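Local coordinates for centrosomal protein of 104 kDa (Homo sapiens, PDB 5LPH), which is required for ciliogenesis and for structural integrity at the ciliary tip, and is represented here by its tubulin-binding TOG domain, at residues 84-89 against 125-130. Numbering follows the deposited sequence.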
loop_
_atom_site.group_PDB
_atom_site.type_symbol
_atom_site.label_atom_id
_atom_site.label_comp_id
_atom_site.label_asym_id
_atom_site.label_seq_id
_atom_site.Cartn_x
_atom_site.Cartn_y
_atom_site.Cartn_z
ATOM N N GLU A 84 16.298 -22.021 -1.319
ATOM C CA GLU A 84 16.335 -21.490 0.046
ATOM C C GLU A 84 17.257 -20.277 0.197
ATOM O O GLU A 84 16.943 -19.368 0.966
ATOM C CB GLU A 84 16.704 -22.580 1.062
ATOM C CG GLU A 84 15.576 -23.570 1.328
ATOM C CD GLU A 84 14.371 -22.935 2.012
ATOM O OE1 GLU A 84 14.540 -22.346 3.103
ATOM O OE2 GLU A 84 13.252 -23.022 1.456
ATOM N N ASP A 85 18.368 -20.255 -0.541
ATOM C CA ASP A 85 19.252 -19.080 -0.571
ATOM C C ASP A 85 18.563 -17.896 -1.269
ATOM O O ASP A 85 18.643 -16.759 -0.795
ATOM C CB ASP A 85 20.586 -19.402 -1.268
ATOM C CG ASP A 85 21.402 -20.478 -0.540
ATOM O OD1 ASP A 85 21.154 -20.741 0.663
ATOM O OD2 ASP A 85 22.308 -21.060 -1.180
ATOM N N LEU A 86 17.882 -18.174 -2.380
ATOM C CA LEU A 86 17.121 -17.149 -3.099
ATOM C C LEU A 86 16.003 -16.553 -2.249
ATOM O O LEU A 86 15.793 -15.339 -2.282
ATOM C CB LEU A 86 16.544 -17.697 -4.407
ATOM C CG LEU A 86 17.577 -18.062 -5.473
ATOM C CD1 LEU A 86 16.949 -18.941 -6.546
ATOM C CD2 LEU A 86 18.192 -16.816 -6.091
ATOM N N LYS A 87 15.304 -17.398 -1.487
ATOM C CA LYS A 87 14.245 -16.933 -0.585
ATOM C C LYS A 87 14.788 -16.147 0.609
ATOM O O LYS A 87 14.233 -15.111 0.956
ATOM C CB LYS A 87 13.383 -18.095 -0.088
ATOM C CG LYS A 87 12.468 -18.690 -1.144
ATOM C CD LYS A 87 11.748 -19.920 -0.611
ATOM C CE LYS A 87 10.993 -20.642 -1.715
ATOM N NZ LYS A 87 10.211 -21.802 -1.201
ATOM N N ASN A 88 15.856 -16.637 1.239
ATOM C CA ASN A 88 16.492 -15.910 2.351
ATOM C C ASN A 88 16.949 -14.515 1.929
ATOM O O ASN A 88 16.724 -13.536 2.641
ATOM C CB ASN A 88 17.703 -16.677 2.905
ATOM C CG ASN A 88 17.315 -17.920 3.678
ATOM O OD1 ASN A 88 16.206 -18.021 4.205
ATOM N ND2 ASN A 88 18.236 -18.875 3.753
ATOM N N THR A 89 17.594 -14.448 0.769
ATOM C CA THR A 89 18.065 -13.189 0.207
ATOM C C THR A 89 16.904 -12.226 -0.084
ATOM O O THR A 89 17.007 -11.025 0.179
ATOM C CB THR A 89 18.913 -13.448 -1.052
ATOM O OG1 THR A 89 20.071 -14.208 -0.686
ATOM C CG2 THR A 89 19.372 -12.164 -1.664
ATOM N N PRO A 125 9.865 -13.816 -10.917
ATOM C CA PRO A 125 9.664 -14.577 -12.169
ATOM C C PRO A 125 10.930 -15.193 -12.796
ATOM O O PRO A 125 10.838 -16.260 -13.405
ATOM C CB PRO A 125 9.025 -13.551 -13.121
ATOM C CG PRO A 125 9.234 -12.220 -12.488
ATOM C CD PRO A 125 9.292 -12.461 -11.013
ATOM N N LYS A 126 12.084 -14.542 -12.647
ATOM C CA LYS A 126 13.363 -15.094 -13.134
ATOM C C LYS A 126 13.700 -16.448 -12.508
ATOM O O LYS A 126 14.132 -17.362 -13.205
ATOM C CB LYS A 126 14.511 -14.108 -12.879
ATOM C CG LYS A 126 15.914 -14.622 -13.193
ATOM C CD LYS A 126 16.849 -13.476 -13.556
ATOM C CE LYS A 126 18.261 -13.946 -13.859
ATOM N NZ LYS A 126 19.171 -13.786 -12.695
ATOM N N HIS A 127 13.496 -16.564 -11.198
ATOM C CA HIS A 127 13.827 -17.781 -10.454
ATOM C C HIS A 127 12.615 -18.688 -10.203
ATOM O O HIS A 127 12.725 -19.668 -9.460
ATOM C CB HIS A 127 14.507 -17.408 -9.134
ATOM C CG HIS A 127 15.782 -16.648 -9.311
ATOM N ND1 HIS A 127 16.933 -17.230 -9.790
ATOM C CD2 HIS A 127 16.086 -15.350 -9.077
ATOM C CE1 HIS A 127 17.894 -16.325 -9.843
ATOM N NE2 HIS A 127 17.406 -15.174 -9.415
ATOM N N LYS A 128 11.474 -18.356 -10.817
ATOM C CA LYS A 128 10.239 -19.141 -10.729
ATOM C C LYS A 128 9.824 -19.421 -9.280
ATOM O O LYS A 128 9.497 -20.557 -8.921
ATOM C CB LYS A 128 10.375 -20.440 -11.530
ATOM C CG LYS A 128 10.825 -20.238 -12.974
ATOM C CD LYS A 128 10.563 -21.489 -13.815
ATOM C CE LYS A 128 11.621 -21.764 -14.889
ATOM N NZ LYS A 128 11.177 -21.403 -16.275
ATOM N N LEU A 129 9.854 -18.376 -8.454
ATOM C CA LEU A 129 9.449 -18.481 -7.051
ATOM C C LEU A 129 7.930 -18.391 -6.962
ATOM O O LEU A 129 7.263 -17.965 -7.906
ATOM C CB LEU A 129 10.127 -17.412 -6.169
ATOM C CG LEU A 129 11.563 -17.696 -5.664
ATOM C CD1 LEU A 129 12.390 -18.245 -6.807
ATOM C CD2 LEU A 129 12.323 -16.573 -4.948
ATOM N N SER A 130 7.403 -18.788 -5.814
ATOM C CA SER A 130 5.978 -19.006 -5.647
ATOM C C SER A 130 5.197 -17.729 -5.338
ATOM O O SER A 130 5.767 -16.655 -5.126
ATOM C CB SER A 130 5.748 -20.023 -4.525
ATOM O OG SER A 130 5.901 -19.423 -3.247
#
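The Schellman turn that ends helix 106-126 packs its His127 and Leu129 on Leu86, near the start of helix 83-100, within the helical array of the HEAT-type TOG domain. One leucine methyl makes a CH-pi contact: Leu86 CD2 stands 3.7 Å from the centroid of the His127 imidazole, only 6° off the ring normal. The other methyl lies toward the ring's CB side, with CD1 3.7 Å from His127 ND1. With CG anti to the carbonyl carbon (chi1 -61°) and chi2 -71°, His127 presents one ring face to Leu86 CD2; the imidazole lies between that methyl and CG of the adjacent Lys126. Its ND1 is buried without a polar partner in the model. Leu129, just past the positive-phi residue Lys128, extends the apolar patch: its CD2 is 4.4 Å from Leu86 CB and equally far from Lys87 CG. No hydrogen bond joins the two segments directly, but Tyr123 of helix 106-126 bonds through OH to Leu86 O and meets the His127 ring edge-to-face. Ser130, at the N-cap of helix 131-147, bonds through OG to Glu133 OE2 and weakly to Leu132 N. The turn thus connects helices 106-126 and 131-147 while packing on 83-100, and Lys126 touches Met75 of helix 60-76.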